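Uncharacterized protein (Bacteroides ovatus CL02T12C04, PDB 6PTM) is probably a family 42 glycoside hydrolase acting as an exo-carrageenase, releasing sugars from the ends of carrageenan chains. Local coordinates at residues Leu411-Arg416 with Phe456-Ser461; Lys390-Met396 with Ser418-Asp424. One frame throughout, in Å; residues are numbered along the deposited sequence.

Contact 1 of 2, residues Leu411-Arg416 with Phe456-Ser461; sequences LEALTR and FMKSVS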
ATOM      1  N   LEU A 411       4.514   2.915  11.694  1.00 12.69           N
ATOM      2  CA  LEU A 411       4.155   1.910  10.658  1.00 13.72           C
ATOM      3  C   LEU A 411       4.645   0.525  11.107  1.00 12.77           C
ATOM      4  O   LEU A 411       3.971  -0.494  10.835  1.00 13.41           O
ATOM      5  CB  LEU A 411       4.764   2.306   9.299  1.00 13.45           C
ATOM      6  CG  LEU A 411       4.392   1.407   8.122  1.00 13.02           C
ATOM      7  CD1 LEU A 411       2.897   1.218   8.020  1.00 14.30           C
ATOM      8  CD2 LEU A 411       4.921   1.968   6.809  1.00 12.83           C
ATOM      9  N   GLU A 412       5.825   0.444  11.711  1.00 12.65           N
ATOM     10  CA  GLU A 412       6.358  -0.863  12.141  1.00 12.61           C
ATOM     11  C   GLU A 412       5.403  -1.464  13.175  1.00 13.25           C
ATOM     12  O   GLU A 412       4.994  -2.614  13.008  1.00 13.38           O
ATOM     13  CB  GLU A 412       7.722  -0.746  12.804  1.00 12.49           C
ATOM     14  CG  GLU A 412       8.159  -2.064  13.389  1.00 12.45           C
ATOM     15  CD  GLU A 412       9.631  -2.117  13.781  1.00 14.15           C
ATOM     16  OE1 GLU A 412      10.115  -1.052  14.204  1.00 16.16           O
ATOM     17  OE2 GLU A 412      10.280  -3.198  13.695  1.00 13.17           O
ATOM     18  N   ALA A 413       5.051  -0.697  14.205  1.00 12.20           N
ATOM     19  CA  ALA A 413       4.266  -1.249  15.331  1.00 13.12           C
ATOM     20  C   ALA A 413       2.873  -1.607  14.800  1.00 12.06           C
ATOM     21  O   ALA A 413       2.381  -2.693  15.111  1.00 12.54           O
ATOM     22  CB  ALA A 413       4.231  -0.296  16.498  1.00 12.67           C
ATOM     23  N   LEU A 414       2.260  -0.749  13.992  1.00 12.67           N
ATOM     24  CA  LEU A 414       0.869  -1.005  13.544  1.00 13.29           C
ATOM     25  C   LEU A 414       0.878  -2.190  12.583  1.00 13.81           C
ATOM     26  O   LEU A 414      -0.062  -2.982  12.636  1.00 13.80           O
ATOM     27  CB  LEU A 414       0.250   0.251  12.936  1.00 13.79           C
ATOM     28  CG  LEU A 414       0.129   1.415  13.913  1.00 13.01           C
ATOM     29  CD1 LEU A 414      -0.540   2.607  13.253  1.00 13.73           C
ATOM     30  CD2 LEU A 414      -0.654   1.028  15.152  1.00 13.09           C
ATOM     31  N   THR A 415       1.919  -2.325  11.759  1.00 13.53           N
ATOM     32  CA  THR A 415       2.028  -3.466  10.813  1.00 13.69           C
ATOM     33  C   THR A 415       2.188  -4.775  11.602  1.00 13.37           C
ATOM     34  O   THR A 415       1.412  -5.731  11.353  1.00 13.04           O
ATOM     35  CB  THR A 415       3.143  -3.244   9.800  1.00 13.68           C
ATOM     36  OG1 THR A 415       2.738  -2.128   8.999  1.00 14.62           O
ATOM     37  CG2 THR A 415       3.340  -4.491   8.976  1.00 13.93           C
ATOM     38  N   ARG A 416       3.080  -4.781  12.579  1.00 13.38           N
ATOM     39  CA  ARG A 416       3.348  -5.963  13.437  0.50 14.08           C
ATOM     40  C   ARG A 416       2.067  -6.351  14.187  1.00 13.46           C
ATOM     41  O   ARG A 416       1.750  -7.546  14.247  1.00 13.05           O
ATOM     42  CB  ARG A 416       4.488  -5.621  14.394  0.50 14.78           C
ATOM     43  CG  ARG A 416       4.749  -6.661  15.471  0.50 15.59           C
ATOM     44  CD  ARG A 416       5.654  -6.068  16.541  0.50 16.09           C
ATOM     45  NE  ARG A 416       4.872  -5.164  17.358  0.50 17.89           N
ATOM     46  CZ  ARG A 416       5.356  -4.134  18.031  0.50 17.45           C
ATOM     47  NH1 ARG A 416       6.644  -3.889  18.019  0.50 16.85           N
ATOM     48  NH2 ARG A 416       4.542  -3.371  18.733  0.50 19.41           N
ATOM     49  N   PHE A 456       9.120  -2.060   3.383  1.00 12.72           N
ATOM     50  CA  PHE A 456       9.270  -1.860   4.838  1.00 13.12           C
ATOM     51  C   PHE A 456       8.229  -2.739   5.561  1.00 13.73           C
ATOM     52  O   PHE A 456       8.597  -3.489   6.490  1.00 13.38           O
ATOM     53  CB  PHE A 456       9.240  -0.370   5.177  1.00 13.45           C
ATOM     54  CG  PHE A 456       9.361  -0.092   6.652  1.00 12.95           C
ATOM     55  CD1 PHE A 456      10.603  -0.085   7.274  1.00 12.35           C
ATOM     56  CD2 PHE A 456       8.226   0.075   7.442  1.00 12.63           C
ATOM     57  CE1 PHE A 456      10.707   0.141   8.646  1.00 13.32           C
ATOM     58  CE2 PHE A 456       8.339   0.330   8.808  1.00 12.99           C
ATOM     59  CZ  PHE A 456       9.574   0.349   9.412  1.00 11.88           C
ATOM     60  N   MET A 457       6.965  -2.627   5.175  1.00 13.65           N
ATOM     61  CA  MET A 457       5.857  -3.403   5.780  1.00 13.86           C
ATOM     62  C   MET A 457       6.165  -4.922   5.654  1.00 14.34           C
ATOM     63  O   MET A 457       5.972  -5.653   6.640  1.00 12.55           O
ATOM     64  CB  MET A 457       4.547  -3.050   5.072  1.00 14.68           C
ATOM     65  CG  MET A 457       3.997  -1.698   5.387  1.00 15.63           C
ATOM     66  SD  MET A 457       2.521  -1.361   4.341  1.00 19.49           S
ATOM     67  CE  MET A 457       2.818   0.316   3.785  1.00 19.04           C
ATOM     68  N   LYS A 458       6.646  -5.406   4.499  1.00 12.57           N
ATOM     69  CA  LYS A 458       6.934  -6.844   4.332  1.00 12.74           C
ATOM     70  C   LYS A 458       8.230  -7.221   5.076  1.00 13.65           C
ATOM     71  O   LYS A 458       8.338  -8.391   5.496  1.00 14.25           O
ATOM     72  CB  LYS A 458       7.017  -7.219   2.855  1.00 14.21           C
ATOM     73  CG  LYS A 458       5.698  -7.112   2.096  1.00 14.27           C
ATOM     74  CD  LYS A 458       4.702  -8.207   2.479  1.00 15.38           C
ATOM     75  CE  LYS A 458       5.014  -9.468   1.713  1.00 16.39           C
ATOM     76  NZ  LYS A 458       4.106 -10.557   2.088  1.00 17.84           N
ATOM     77  N   SER A 459       9.159  -6.292   5.300  1.00 12.42           N
ATOM     78  CA  SER A 459      10.334  -6.550   6.173  1.00 12.35           C
ATOM     79  C   SER A 459       9.844  -6.809   7.600  1.00 12.56           C
ATOM     80  O   SER A 459      10.343  -7.752   8.264  1.00 12.15           O
ATOM     81  CB  SER A 459      11.332  -5.425   6.095  1.00 12.65           C
ATOM     82  OG  SER A 459      11.930  -5.359   4.778  1.00 14.31           O
ATOM     83  N   VAL A 460       8.881  -6.010   8.051  1.00 12.39           N
ATOM     84  CA  VAL A 460       8.311  -6.111   9.419  1.00 14.56           C
ATOM     85  C   VAL A 460       7.526  -7.419   9.563  1.00 14.93           C
ATOM     86  O   VAL A 460       7.803  -8.174  10.544  1.00 15.95           O
ATOM     87  CB  VAL A 460       7.438  -4.895   9.762  1.00 13.38           C
ATOM     88  CG1 VAL A 460       6.695  -5.119  11.077  1.00 13.56           C
ATOM     89  CG2 VAL A 460       8.274  -3.638   9.841  1.00 13.60           C
ATOM     90  N   SER A 461       6.620  -7.699   8.607  1.00 14.43           N
ATOM     91  CA  SER A 461       5.687  -8.859   8.630  1.00 13.90           C
ATOM     92  C   SER A 461       5.687  -9.571   7.296  1.00 14.78           C
ATOM     93  O   SER A 461       4.881  -9.244   6.428  1.00 14.00           O
ATOM     94  CB  SER A 461       4.297  -8.417   8.955  1.00 14.08           C
ATOM     95  OG  SER A 461       4.244  -7.894  10.266  1.00 13.32           O
TER
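The F456 ring turns an edge to E412, whose backbone N lies in the ring plane 3.8 Å from CE2. Over one face, near the rim, sits V460 CG2 from the next turn of the same helix, and W400 stacks on the ring. The L411 side chain runs antiparallel to that of F456, with CD2 3.9 Å from F456 CD2 and 4.0 Å from M457 CE. V460 CG1 presses on E412 O at 3.6 Å, while its other methyl touches E412 CG; the carboxylate reaches on to T601. With T415 OG1 beside its own N (chi1 -66°), the hydroxyl donates to L411 O at 2.7 Å, and T415 N reaches that oxygen from the opposite face of its plane. CG2 is thereby aimed at M457 O, 3.7 Å away, and at V460 and S461. Replacing T415 by an alanine would probably leave L411 O one donor short and open a gap beside M457 and V460. The two helical segments, axes 9.3 Å apart and crossing at -54°, belong to successive outer helices of the barrel; strand 421-423 underlies T415 and M457, helix 358-385 flanks A413 and L414, and helix 602-607 covers E412 and V460.

Contact 2 of 2, residues Lys390-Met396 with Ser418-Asp424; sequences KTHIKIM and SEIIGND
Hydrogen bonds hold the two ends of this pairing. E419 OE1 accepts from both T391 N and T391 OG1, each at 2.8 Å: the N-H comes in on the anti side of the carboxylate, the hydroxyl nearly along the C-O bond. A bend at chi2 (70°) folds the E419 chain back for this grip. I420 N donates to T391 O at 3.2 Å, and at the other end D424 N binds I395 O at 3.1 Å from above its carbonyl plane. In the middle, water takes over: one molecule accepts from I393 N and G422 N and donates to S418 OG, and a second donates to both S418 OG and T391 OG1; S418 OG is itself hydrogen-bonded to L414 O. The strands run parallel, 21° apart, as neighbours in the (beta/alpha)8 barrel of the family. A weaker CA-H...O contact joins G422 CA to I393 O at 3.2 Å. Among the apolar contacts, I420 lies alongside H392, its CB 3.8 Å from ring atom CD2, while H392 NE2 bonds to L286 O. The K394 and D424 side chains cross at about a right angle, K394 CG 3.5 Å from D424 CB; the K394 amine salt-bridges E470 and hydrogen-bonds N292.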
ATOM      1  N   LYS A 390      -9.153 -10.917  12.262  1.00 16.08           N
ATOM      2  CA  LYS A 390      -7.915 -10.321  11.735  1.00 15.62           C
ATOM      3  C   LYS A 390      -8.179  -8.821  11.624  1.00 14.76           C
ATOM      4  O   LYS A 390      -9.242  -8.448  11.119  1.00 14.97           O
ATOM      5  CB  LYS A 390      -7.535 -11.022  10.437  1.00 16.33           C
ATOM      6  CG  LYS A 390      -7.341 -12.530  10.512  1.00 18.87           C
ATOM      7  CD  LYS A 390      -6.323 -12.911   9.450  1.00 22.72           C
ATOM      8  CE  LYS A 390      -6.329 -14.314   8.887  1.00 25.01           C
ATOM      9  NZ  LYS A 390      -7.265 -15.240   9.522  1.00 23.60           N
ATOM     10  N   THR A 391      -7.264  -8.004  12.127  1.00 13.14           N
ATOM     11  CA  THR A 391      -7.409  -6.545  12.086  1.00 12.60           C
ATOM     12  C   THR A 391      -6.358  -5.960  11.157  1.00 12.25           C
ATOM     13  O   THR A 391      -5.259  -6.536  11.001  1.00 11.65           O
ATOM     14  CB  THR A 391      -7.369  -5.930  13.487  1.00 13.46           C
ATOM     15  OG1 THR A 391      -6.056  -6.078  14.037  1.00 14.33           O
ATOM     16  CG2 THR A 391      -8.407  -6.555  14.395  1.00 13.85           C
ATOM     17  N   HIS A 392      -6.694  -4.781  10.662  1.00 12.21           N
ATOM     18  CA  HIS A 392      -5.781  -3.896   9.932  1.00 12.77           C
ATOM     19  C   HIS A 392      -6.290  -2.477  10.038  1.00 12.90           C
ATOM     20  O   HIS A 392      -7.414  -2.247  10.505  1.00 13.13           O
ATOM     21  CB  HIS A 392      -5.636  -4.369   8.471  1.00 12.63           C
ATOM     22  CG  HIS A 392      -6.931  -4.606   7.786  1.00 12.75           C
ATOM     23  ND1 HIS A 392      -7.490  -3.681   6.922  1.00 13.14           N
ATOM     24  CD2 HIS A 392      -7.753  -5.675   7.802  1.00 13.62           C
ATOM     25  CE1 HIS A 392      -8.619  -4.164   6.450  1.00 15.70           C
ATOM     26  NE2 HIS A 392      -8.804  -5.413   6.971  1.00 13.34           N
ATOM     27  N   ILE A 393      -5.471  -1.573   9.535  1.00 13.88           N
ATOM     28  CA  ILE A 393      -5.695  -0.114   9.604  1.00 13.96           C
ATOM     29  C   ILE A 393      -5.431   0.465   8.208  1.00 14.88           C
ATOM     30  O   ILE A 393      -4.416   0.069   7.570  1.00 13.70           O
ATOM     31  CB  ILE A 393      -4.778   0.466  10.699  1.00 14.30           C
ATOM     32  CG1 ILE A 393      -4.972  -0.246  12.043  1.00 15.56           C
ATOM     33  CG2 ILE A 393      -4.945   1.968  10.837  1.00 14.95           C
ATOM     34  CD1 ILE A 393      -3.782  -0.045  13.000  1.00 16.33           C
ATOM     35  N   LYS A 394      -6.288   1.380   7.748  1.00 15.35           N
ATOM     36  CA  LYS A 394      -6.072   2.034   6.428  1.00 15.34           C
ATOM     37  C   LYS A 394      -5.015   3.135   6.607  1.00 15.41           C
ATOM     38  O   LYS A 394      -5.343   4.342   6.630  1.00 13.91           O
ATOM     39  CB  LYS A 394      -7.382   2.538   5.843  1.00 16.11           C
ATOM     40  CG  LYS A 394      -7.217   3.183   4.470  1.00 16.39           C
ATOM     41  CD  LYS A 394      -8.423   3.900   3.991  1.00 17.20           C
ATOM     42  CE  LYS A 394      -9.610   2.968   3.777  1.00 19.30           C
ATOM     43  NZ  LYS A 394     -10.772   3.684   3.182  1.00 17.83           N
ATOM     44  N   ILE A 395      -3.770   2.707   6.778  1.00 14.78           N
ATOM     45  CA  ILE A 395      -2.632   3.620   7.061  1.00 14.58           C
ATOM     46  C   ILE A 395      -2.202   4.273   5.752  1.00 12.99           C
ATOM     47  O   ILE A 395      -2.042   3.551   4.762  1.00 12.25           O
ATOM     48  CB  ILE A 395      -1.461   2.863   7.698  1.00 14.48           C
ATOM     49  CG1 ILE A 395      -1.830   2.316   9.078  1.00 16.30           C
ATOM     50  CG2 ILE A 395      -0.239   3.754   7.734  1.00 15.35           C
ATOM     51  CD1 ILE A 395      -0.867   1.247   9.535  1.00 15.41           C
ATOM     52  N   MET A 396      -1.973   5.584   5.776  1.00 12.97           N
ATOM     53  CA  MET A 396      -1.387   6.295   4.613  1.00 13.95           C
ATOM     54  C   MET A 396       0.106   5.995   4.602  1.00 13.70           C
ATOM     55  O   MET A 396       0.807   6.456   5.477  1.00 14.56           O
ATOM     56  CB  MET A 396      -1.609   7.799   4.746  1.00 14.59           C
ATOM     57  CG  MET A 396      -3.064   8.192   4.647  1.00 16.26           C
ATOM     58  SD  MET A 396      -3.347   9.784   5.436  1.00 17.82           S
ATOM     59  CE  MET A 396      -2.083  10.824   4.671  1.00 21.59           C
ATOM     60  N   SER A 418      -0.953  -5.922  13.414  1.00 14.65           N
ATOM     61  CA  SER A 418      -2.077  -6.255  12.510  1.00 15.24           C
ATOM     62  C   SER A 418      -1.903  -7.646  11.894  1.00 16.16           C
ATOM     63  O   SER A 418      -0.819  -7.960  11.439  1.00 17.45           O
ATOM     64  CB  SER A 418      -2.171  -5.226  11.422  1.00 14.98           C
ATOM     65  OG  SER A 418      -2.651  -3.995  11.900  1.00 13.65           O
ATOM     66  N   GLU A 419      -2.970  -8.436  11.894  1.00 15.51           N
ATOM     67  CA  GLU A 419      -3.005  -9.774  11.249  1.00 16.71           C
ATOM     68  C   GLU A 419      -2.906  -9.616   9.722  1.00 14.90           C
ATOM     69  O   GLU A 419      -2.413 -10.526   9.083  1.00 14.46           O
ATOM     70  CB  GLU A 419      -4.222 -10.575  11.708  1.00 18.05           C
ATOM     71  CG  GLU A 419      -4.213 -10.884  13.190  1.00 20.47           C
ATOM     72  CD  GLU A 419      -4.426  -9.720  14.148  1.00 24.78           C
ATOM     73  OE1 GLU A 419      -5.106  -8.739  13.792  1.00 18.01           O
ATOM     74  OE2 GLU A 419      -3.904  -9.810  15.257  1.00 32.75           O
ATOM     75  N   ILE A 420      -3.468  -8.529   9.186  1.00 13.49           N
ATOM     76  CA  ILE A 420      -3.444  -8.197   7.730  1.00 13.59           C
ATOM     77  C   ILE A 420      -2.721  -6.846   7.585  1.00 13.35           C
ATOM     78  O   ILE A 420      -2.974  -5.992   8.409  1.00 14.12           O
ATOM     79  CB  ILE A 420      -4.881  -8.157   7.159  1.00 13.28           C
ATOM     80  CG1 ILE A 420      -5.553  -9.533   7.110  1.00 13.33           C
ATOM     81  CG2 ILE A 420      -4.926  -7.464   5.809  1.00 12.91           C
ATOM     82  CD1 ILE A 420      -7.028  -9.488   6.826  1.00 13.28           C
ATOM     83  N   ILE A 421      -1.833  -6.695   6.603  1.00 14.43           N
ATOM     84  CA  ILE A 421      -1.123  -5.409   6.362  1.00 13.47           C
ATOM     85  C   ILE A 421      -2.107  -4.481   5.664  1.00 14.84           C
ATOM     86  O   ILE A 421      -2.384  -4.690   4.485  1.00 16.19           O
ATOM     87  CB  ILE A 421       0.173  -5.610   5.573  1.00 13.39           C
ATOM     88  CG1 ILE A 421       1.091  -6.606   6.277  1.00 13.77           C
ATOM     89  CG2 ILE A 421       0.863  -4.285   5.360  1.00 13.31           C
ATOM     90  CD1 ILE A 421       2.263  -7.024   5.439  1.00 14.63           C
ATOM     91  N   GLY A 422      -2.650  -3.522   6.403  1.00 14.48           N
ATOM     92  CA  GLY A 422      -3.543  -2.498   5.847  1.00 14.32           C
ATOM     93  C   GLY A 422      -2.756  -1.301   5.370  1.00 14.91           C
ATOM     94  O   GLY A 422      -1.682  -0.992   5.981  1.00 15.54           O
ATOM     95  N   ASN A 423      -3.287  -0.645   4.335  1.00 14.64           N
ATOM     96  CA  ASN A 423      -2.816   0.669   3.836  1.00 15.19           C
ATOM     97  C   ASN A 423      -3.791   1.170   2.769  1.00 14.32           C
ATOM     98  O   ASN A 423      -4.639   0.415   2.354  1.00 13.44           O
ATOM     99  CB  ASN A 423      -1.415   0.600   3.230  1.00 15.84           C
ATOM    100  CG  ASN A 423      -1.303  -0.405   2.106  1.00 18.10           C
ATOM    101  OD1 ASN A 423      -1.626  -0.093   0.959  1.00 24.74           O
ATOM    102  ND2 ASN A 423      -0.869  -1.606   2.394  1.00 14.99           N
ATOM    103  N   ASP A 424      -3.596   2.402   2.312  1.00 15.13           N
ATOM    104  CA  ASP A 424      -4.257   2.959   1.095  1.00 16.33           C
ATOM    105  C   ASP A 424      -3.163   3.661   0.292  1.00 16.26           C
ATOM    106  O   ASP A 424      -3.256   4.866   0.047  1.00 17.54           O
ATOM    107  CB  ASP A 424      -5.507   3.760   1.446  1.00 16.26           C
ATOM    108  CG  ASP A 424      -5.270   5.125   2.051  1.00 17.40           C
ATOM    109  OD1 ASP A 424      -4.261   5.293   2.741  1.00 16.38           O
ATOM    110  OD2 ASP A 424      -6.118   6.006   1.829  1.00 18.64           O
TER
HETATM  111  O   HOH W   1      -4.394  -3.777  13.949  1.00 15.05           O
HETATM  112  O   HOH W   2      -2.592  -2.434   9.277  1.00 14.48           O

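In the fold
Contact 2 is a piece of the barrel wall and contact 1 the helical layer outside it, their centres about 10 Å apart. Helix 411-417 belongs to the crossover from strand 391-394 to strand 421-423, and helix 448-460 follows that second strand. I421 points from the wall into the layer, its CG2 3.5 Å from M457 SD and its CD1 3.6 Å from S461 O; L414 CB meets I395 CD1 at 3.7 Å. K464 NZ ties both together, bonding to T415 O, S461 OG and S418 O. On the inner side of the wall K394 salt-bridges E470, and D424 lies close to the like-charged E293, at the C-terminal strand ends where the active site probably lies.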